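PDB 6IQ1: adenosine 5'-monophosphoramidase, which hydrolyses adenosine 5'-monophosphoramidates to AMP and an amine as a homodimeric histidine triad (HINT) nucleotide-binding protein. Local coordinates for the interface of chains A and B. Numbering follows the deposited sequence. Chains: chain A/B, Adenosine 5'-monophosphoramidase.

Contact 1: the interface of chains A and B. Residues chain A 22, 32, 40, 75; chain B 133, 136-137, 140.
A:Leu32 and B:Leu140 form the tight core of this leucine-rich seam, hiding 57 and 51 Å² of surface. The two isobutyl groups cross obliquely, CD2 of A:Leu32 meeting CD1 of B:Leu140 at 3.8 Å. The other branch of A:Leu32 reaches toward the helix backbone: its CD1 lies 3.7 Å from the carbonyl O of B:Leu133 and also touches CB of B:His137, so one leucine fork straddles neighbouring turns of the helix. With CG anti to the carbonyl carbon (chi1 -62°), B:Leu140 points both methyls at chain A, where they meet CD1 of A:Leu75, the contact to CD2 being 4.1 Å. Around this core the packing thins. CD2 of B:Leu136 rests on the backbone of A:Ala40, 4.0 Å from its CA, and B:Leu136 hides 18 Å² against the partner. At the margin A:Leu22 and B:His137 run alongside one another, pointing opposite ways, with CD2 of the leucine 3.9 Å from the ring carbon CD2 of the histidine; the imidazole is turned so that this carbon faces chain A, and B:His137 buries 13 Å². The chain B residues all belong to the C-terminal helix 130-147, which lies across the partner subunit. They face, in chain A, strands 21-24 and 28-32, the loop residue A:Ala40, and A:Leu75 just after helix 58-74.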
loop_
_atom_site.group_PDB
_atom_site.type_symbol
_atom_site.label_atom_id
_atom_site.label_comp_id
_atom_site.label_asym_id
_atom_site.label_seq_id
_atom_site.Cartn_x
_atom_site.Cartn_y
_atom_site.Cartn_z
ATOM N N LEU A 22 -13.566 2.809 -13.086
ATOM C CA LEU A 22 -12.700 1.874 -13.789
ATOM C C LEU A 22 -13.171 0.465 -13.487
ATOM O O LEU A 22 -14.143 -0.010 -14.110
ATOM C CB LEU A 22 -11.238 2.120 -13.396
ATOM C CG LEU A 22 -10.691 3.409 -13.987
ATOM C CD1 LEU A 22 -9.283 3.611 -13.533
ATOM C CD2 LEU A 22 -10.796 3.367 -15.509
ATOM N N LEU A 32 -10.628 7.111 -11.439
ATOM C CA LEU A 32 -9.551 8.081 -11.610
ATOM C C LEU A 32 -9.578 9.132 -10.507
ATOM O O LEU A 32 -10.635 9.643 -10.135
ATOM C CB LEU A 32 -9.664 8.777 -12.966
ATOM C CG LEU A 32 -9.389 7.905 -14.188
ATOM C CD1 LEU A 32 -9.581 8.728 -15.461
ATOM C CD2 LEU A 32 -7.979 7.318 -14.124
ATOM N N ALA A 40 -2.124 8.631 -14.773
ATOM C CA ALA A 40 -3.305 7.774 -14.562
ATOM C C ALA A 40 -3.482 7.390 -13.091
ATOM O O ALA A 40 -3.618 6.207 -12.735
ATOM C CB ALA A 40 -3.232 6.535 -15.443
ATOM N N LEU A 75 -3.547 -0.235 -16.895
ATOM C CA LEU A 75 -2.657 0.888 -17.137
ATOM C C LEU A 75 -1.391 0.493 -17.881
ATOM O O LEU A 75 -0.546 1.365 -18.116
ATOM C CB LEU A 75 -2.280 1.539 -15.808
ATOM C CG LEU A 75 -3.209 2.590 -15.203
ATOM C CD1 LEU A 75 -4.649 2.100 -15.012
ATOM C CD2 LEU A 75 -2.611 2.971 -13.870
ATOM N N LEU B 133 -9.195 14.098 -18.310
ATOM C CA LEU B 133 -9.635 12.940 -17.537
ATOM C C LEU B 133 -10.578 12.068 -18.350
ATOM O O LEU B 133 -10.456 10.835 -18.335
ATOM C CB LEU B 133 -10.294 13.388 -16.235
ATOM C CG LEU B 133 -9.285 13.941 -15.222
ATOM C CD1 LEU B 133 -9.974 14.691 -14.084
ATOM C CD2 LEU B 133 -8.408 12.814 -14.691
ATOM N N LEU B 136 -8.661 10.187 -21.103
ATOM C CA LEU B 136 -7.894 9.151 -20.431
ATOM C C LEU B 136 -8.807 8.026 -19.963
ATOM O O LEU B 136 -8.446 6.842 -20.027
ATOM C CB LEU B 136 -7.135 9.765 -19.253
ATOM C CG LEU B 136 -6.437 8.747 -18.358
ATOM C CD1 LEU B 136 -5.295 8.032 -19.100
ATOM C CD2 LEU B 136 -5.948 9.434 -17.114
ATOM N N HIS B 137 -10.007 8.381 -19.497
ATOM C CA HIS B 137 -10.922 7.380 -18.982
ATOM C C HIS B 137 -11.453 6.487 -20.093
ATOM O O HIS B 137 -11.708 5.293 -19.865
ATOM C CB HIS B 137 -12.077 8.058 -18.259
ATOM C CG HIS B 137 -13.159 7.116 -17.845
ATOM N ND1 HIS B 137 -14.387 7.075 -18.467
ATOM C CD2 HIS B 137 -13.198 6.180 -16.868
ATOM C CE1 HIS B 137 -15.138 6.157 -17.886
ATOM N NE2 HIS B 137 -14.439 5.598 -16.915
ATOM N N LEU B 140 -8.556 3.981 -20.938
ATOM C CA LEU B 140 -8.412 2.901 -19.964
ATOM C C LEU B 140 -9.583 1.927 -20.008
ATOM O O LEU B 140 -9.403 0.732 -19.753
ATOM C CB LEU B 140 -8.265 3.479 -18.562
ATOM C CG LEU B 140 -7.034 4.348 -18.351
ATOM C CD1 LEU B 140 -7.057 4.885 -16.928
ATOM C CD2 LEU B 140 -5.759 3.558 -18.636
#

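Contact 2: the interface of chains A and B. Residues chain A 91-94, 98; chain B 88-89.
Strand 87-94 of chain A runs antiparallel to the same strand of chain B, pairing A:Asn94 with B:Tyr88 and A:Asn93 with B:Asn89, while A:Ala98 approaches from the following loop. The backbone N of B:Tyr88 gives a hydrogen bond to the carbonyl O of A:Asn94 (3.0 Å); the return bond is weak. The carbonyl O of B:Tyr88 also accepts the amide ND2 of A:Asn94 at 3.1 Å, from above the carbonyl plane. With CG between its backbone N and carbonyl carbon (chi1 58°), B:Tyr88 brings its ring under A:Asn94, whose CB lies 3.6 Å from the ring centroid and whose amide is nearly parallel to the ring, 16° between planes. ND2 of A:Asn94 donates to OE1 of A:Gln92 and NE2 of A:Gln92 donates to OD1 of A:Asn94, which probably steadies the amide over the ring. B:Asn89 uses its ND2 twice: toward OD1 of A:Asn93 at 2.6 Å, a bent bond, and toward the carbonyl O of A:Ala98 at 3.0 Å, straighter and along a lone pair. The two amides at A:Asn93 and B:Asn89 stand 78° apart. This pairing joins the sheets of the two subunits across the dimer, and B:Asn89 probably helps to position A:Asn93, an expected AMP-binding residue.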
loop_
_atom_site.group_PDB
_atom_site.type_symbol
_atom_site.label_atom_id
_atom_site.label_comp_id
_atom_site.label_asym_id
_atom_site.label_seq_id
_atom_site.Cartn_x
_atom_site.Cartn_y
_atom_site.Cartn_z
ATOM N N LEU A 91 -0.089 3.152 -2.162
ATOM C CA LEU A 91 -0.016 3.901 -0.917
ATOM C C LEU A 91 -1.407 4.007 -0.319
ATOM O O LEU A 91 -2.382 4.261 -1.032
ATOM C CB LEU A 91 0.579 5.308 -1.147
ATOM C CG LEU A 91 0.544 6.308 0.013
ATOM C CD1 LEU A 91 1.636 5.988 1.019
ATOM C CD2 LEU A 91 0.690 7.723 -0.507
ATOM N N GLN A 92 -1.486 3.814 0.990
ATOM C CA GLN A 92 -2.716 3.994 1.737
ATOM C C GLN A 92 -2.380 4.759 3.008
ATOM O O GLN A 92 -1.390 4.439 3.675
ATOM C CB GLN A 92 -3.375 2.645 2.055
ATOM C CG GLN A 92 -4.811 2.758 2.541
ATOM C CD GLN A 92 -4.911 2.749 4.047
ATOM O OE1 GLN A 92 -4.104 2.103 4.725
ATOM N NE2 GLN A 92 -5.902 3.459 4.587
ATOM N N ASN A 93 -3.200 5.762 3.336
ATOM C CA ASN A 93 -2.920 6.694 4.420
ATOM C C ASN A 93 -3.981 6.616 5.514
ATOM O O ASN A 93 -5.177 6.444 5.241
ATOM C CB ASN A 93 -2.819 8.138 3.898
ATOM C CG ASN A 93 -1.779 8.293 2.793
ATOM O OD1 ASN A 93 -0.762 7.597 2.758
ATOM N ND2 ASN A 93 -2.032 9.223 1.890
ATOM N N ASN A 94 -3.528 6.786 6.755
ATOM C CA ASN A 94 -4.366 6.601 7.937
ATOM C C ASN A 94 -4.068 7.755 8.891
ATOM O O ASN A 94 -3.047 7.751 9.589
ATOM C CB ASN A 94 -4.110 5.239 8.587
ATOM C CG ASN A 94 -4.354 4.081 7.630
ATOM O OD1 ASN A 94 -5.475 3.593 7.510
ATOM N ND2 ASN A 94 -3.302 3.634 6.944
ATOM N N ALA A 98 -0.654 11.407 8.662
ATOM C CA ALA A 98 -0.159 10.507 7.629
ATOM C C ALA A 98 -0.687 10.844 6.232
ATOM O O ALA A 98 -0.531 10.018 5.324
ATOM C CB ALA A 98 -0.513 9.062 7.983
ATOM N N TYR B 88 -0.540 6.213 10.350
ATOM C CA TYR B 88 0.347 5.237 9.726
ATOM C C TYR B 88 0.104 5.177 8.219
ATOM O O TYR B 88 -0.957 5.569 7.714
ATOM C CB TYR B 88 0.209 3.835 10.355
ATOM C CG TYR B 88 -1.162 3.179 10.329
ATOM C CD1 TYR B 88 -2.091 3.420 11.340
ATOM C CD2 TYR B 88 -1.503 2.274 9.330
ATOM C CE1 TYR B 88 -3.334 2.807 11.339
ATOM C CE2 TYR B 88 -2.736 1.635 9.327
ATOM C CZ TYR B 88 -3.652 1.908 10.331
ATOM O OH TYR B 88 -4.889 1.297 10.316
ATOM N N ASN B 89 1.122 4.681 7.511
ATOM C CA ASN B 89 1.108 4.539 6.064
ATOM C C ASN B 89 1.368 3.089 5.659
ATOM O O ASN B 89 2.154 2.378 6.299
ATOM C CB ASN B 89 2.149 5.450 5.426
ATOM C CG ASN B 89 1.809 6.913 5.596
ATOM O OD1 ASN B 89 2.303 7.573 6.519
ATOM N ND2 ASN B 89 0.941 7.435 4.708
#

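Contact 3: the interface of chains A and B. Residues chain A 37, 41, 91, 108, 110, 119; chain B 121-123.
B:Trp123 inserts its indole among A:Ile37, A:His108 and A:Leu119, losing 88 Å² of surface to chain A. A:Ile37, with 32 Å² hidden, lies over one indole face: CG2 sits 3.5 Å from the centroid of the five-membered ring, and CD1 lies above the six-membered ring at 4.0 Å from its centroid. The first torsion of the isoleucine (chi1 72°) sets CG1 between the backbone N and the carbonyl carbon, letting CD1 and CG2 spread along the indole. At the far rim of the benzo ring, CH2 points onto the face of the A:His108 imidazole, 3.5 Å from its CE1, in an edge-to-face meeting with planes 81° apart. A:Leu119, hiding 22 Å², closes on CZ3 with its CD1 at 3.8 Å; this methyl also lies 3.6 Å from the carbonyl O of B:Gly122 and reaches CG1 of B:Val121. CD2 of A:Leu91 meets the same CZ3 corner. Beside A:His108, CE1 at the edge of the A:His41 ring meets CZ2 of the indole directly. NE2 of A:His41 shares a 3.0 Å hydrogen bond with ND1 of A:His108, while its ND1 accepts the backbone N of A:Ile37, in the ring plane. The A:His41 ring thus links A:Ile37 and A:His108, both of which touch the tryptophan. By packing against A:His108, a triad histidine expected to bind AMP, the partner's tryptophan probably helps to shape the nucleotide site of chain A.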
loop_
_atom_site.group_PDB
_atom_site.type_symbol
_atom_site.label_atom_id
_atom_site.label_comp_id
_atom_site.label_asym_id
_atom_site.label_seq_id
_atom_site.Cartn_x
_atom_site.Cartn_y
_atom_site.Cartn_z
ATOM N N ILE A 37 -1.656 13.188 -8.922
ATOM C CA ILE A 37 -0.263 13.604 -8.881
ATOM C C ILE A 37 0.558 12.879 -9.937
ATOM O O ILE A 37 1.789 12.970 -9.933
ATOM C CB ILE A 37 0.354 13.425 -7.485
ATOM C CG1 ILE A 37 0.562 11.949 -7.188
ATOM C CG2 ILE A 37 -0.468 14.119 -6.412
ATOM C CD1 ILE A 37 1.525 11.734 -6.067
ATOM N N HIS A 41 -3.485 8.405 -12.224
ATOM C CA HIS A 41 -3.603 8.197 -10.784
ATOM C C HIS A 41 -4.983 7.613 -10.454
ATOM O O HIS A 41 -6.008 8.236 -10.737
ATOM C CB HIS A 41 -3.359 9.544 -10.087
ATOM C CG HIS A 41 -3.363 9.498 -8.590
ATOM N ND1 HIS A 41 -2.810 10.504 -7.825
ATOM C CD2 HIS A 41 -3.872 8.598 -7.713
ATOM C CE1 HIS A 41 -2.965 10.220 -6.543
ATOM N NE2 HIS A 41 -3.603 9.067 -6.448
ATOM N N LEU A 91 -0.089 3.152 -2.162
ATOM C CA LEU A 91 -0.016 3.901 -0.917
ATOM C C LEU A 91 -1.407 4.007 -0.319
ATOM O O LEU A 91 -2.382 4.261 -1.032
ATOM C CB LEU A 91 0.579 5.308 -1.147
ATOM C CG LEU A 91 0.544 6.308 0.013
ATOM C CD1 LEU A 91 1.636 5.988 1.019
ATOM C CD2 LEU A 91 0.690 7.723 -0.507
ATOM N N HIS A 108 -4.054 4.432 -3.185
ATOM C CA HIS A 108 -3.581 5.113 -4.384
ATOM C C HIS A 108 -2.704 4.164 -5.203
ATOM O O HIS A 108 -1.715 3.631 -4.683
ATOM C CB HIS A 108 -2.755 6.359 -4.034
ATOM C CG HIS A 108 -3.419 7.328 -3.102
ATOM N ND1 HIS A 108 -4.002 8.501 -3.543
ATOM C CD2 HIS A 108 -3.539 7.334 -1.751
ATOM C CE1 HIS A 108 -4.478 9.170 -2.506
ATOM N NE2 HIS A 108 -4.217 8.483 -1.407
ATOM N N ILE A 110 -0.274 4.851 -8.085
ATOM C CA ILE A 110 0.323 6.051 -8.672
ATOM C C ILE A 110 1.479 5.666 -9.589
ATOM O O ILE A 110 2.530 5.203 -9.110
ATOM C CB ILE A 110 0.807 7.031 -7.585
ATOM C CG1 ILE A 110 -0.243 7.221 -6.494
ATOM C CG2 ILE A 110 1.182 8.367 -8.185
ATOM C CD1 ILE A 110 0.312 7.936 -5.295
ATOM N N LEU A 119 4.553 9.834 -6.772
ATOM C CA LEU A 119 4.874 9.938 -5.355
ATOM C C LEU A 119 6.334 10.338 -5.152
ATOM O O LEU A 119 7.232 9.874 -5.864
ATOM C CB LEU A 119 4.602 8.606 -4.656
ATOM C CG LEU A 119 4.721 8.634 -3.142
ATOM C CD1 LEU A 119 3.614 9.523 -2.532
ATOM C CD2 LEU A 119 4.676 7.214 -2.597
ATOM N N VAL B 121 5.541 12.245 2.677
ATOM C CA VAL B 121 4.755 12.182 1.451
ATOM C C VAL B 121 5.028 13.442 0.628
ATOM O O VAL B 121 4.628 14.545 1.015
ATOM C CB VAL B 121 3.261 12.034 1.777
ATOM C CG1 VAL B 121 2.436 11.808 0.519
ATOM C CG2 VAL B 121 3.076 10.898 2.754
ATOM N N GLY B 122 5.711 13.294 -0.506
ATOM C CA GLY B 122 5.751 14.349 -1.507
ATOM C C GLY B 122 4.583 14.161 -2.457
ATOM O O GLY B 122 4.365 13.059 -2.963
ATOM N N TRP B 123 3.812 15.236 -2.680
ATOM C CA TRP B 123 2.512 15.140 -3.348
ATOM C C TRP B 123 2.382 16.243 -4.393
ATOM O O TRP B 123 1.682 17.243 -4.184
ATOM C CB TRP B 123 1.379 15.189 -2.314
ATOM C CG TRP B 123 0.069 14.486 -2.695
ATOM C CD1 TRP B 123 -1.104 15.081 -3.088
ATOM C CD2 TRP B 123 -0.183 13.074 -2.704
ATOM N NE1 TRP B 123 -2.061 14.126 -3.339
ATOM C CE2 TRP B 123 -1.523 12.888 -3.113
ATOM C CE3 TRP B 123 0.598 11.947 -2.427
ATOM C CZ2 TRP B 123 -2.102 11.610 -3.243
ATOM C CZ3 TRP B 123 0.014 10.672 -2.542
ATOM C CH2 TRP B 123 -1.319 10.519 -2.942
#

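The centre of contact 1 lies farthest from the catalytic A:His106, about 16 Å away, whereas those of contact 2 and contact 3 lie about 7 and 10 Å from it. Between the centres of their C-alpha atoms, contact 2 and contact 3 are about 11 Å apart and share A:Leu91; contact 1 is about 23 Å from contact 2 and 16 Å from contact 3. Chain B thus holds chain A at three places along its sequence: strand 87-94, the end of strand 120-122 with the tryptophan after it, and helix 130-147. Repeated by two-fold symmetry, these contacts suggest that dimerisation and the integrity of both active sites are coupled.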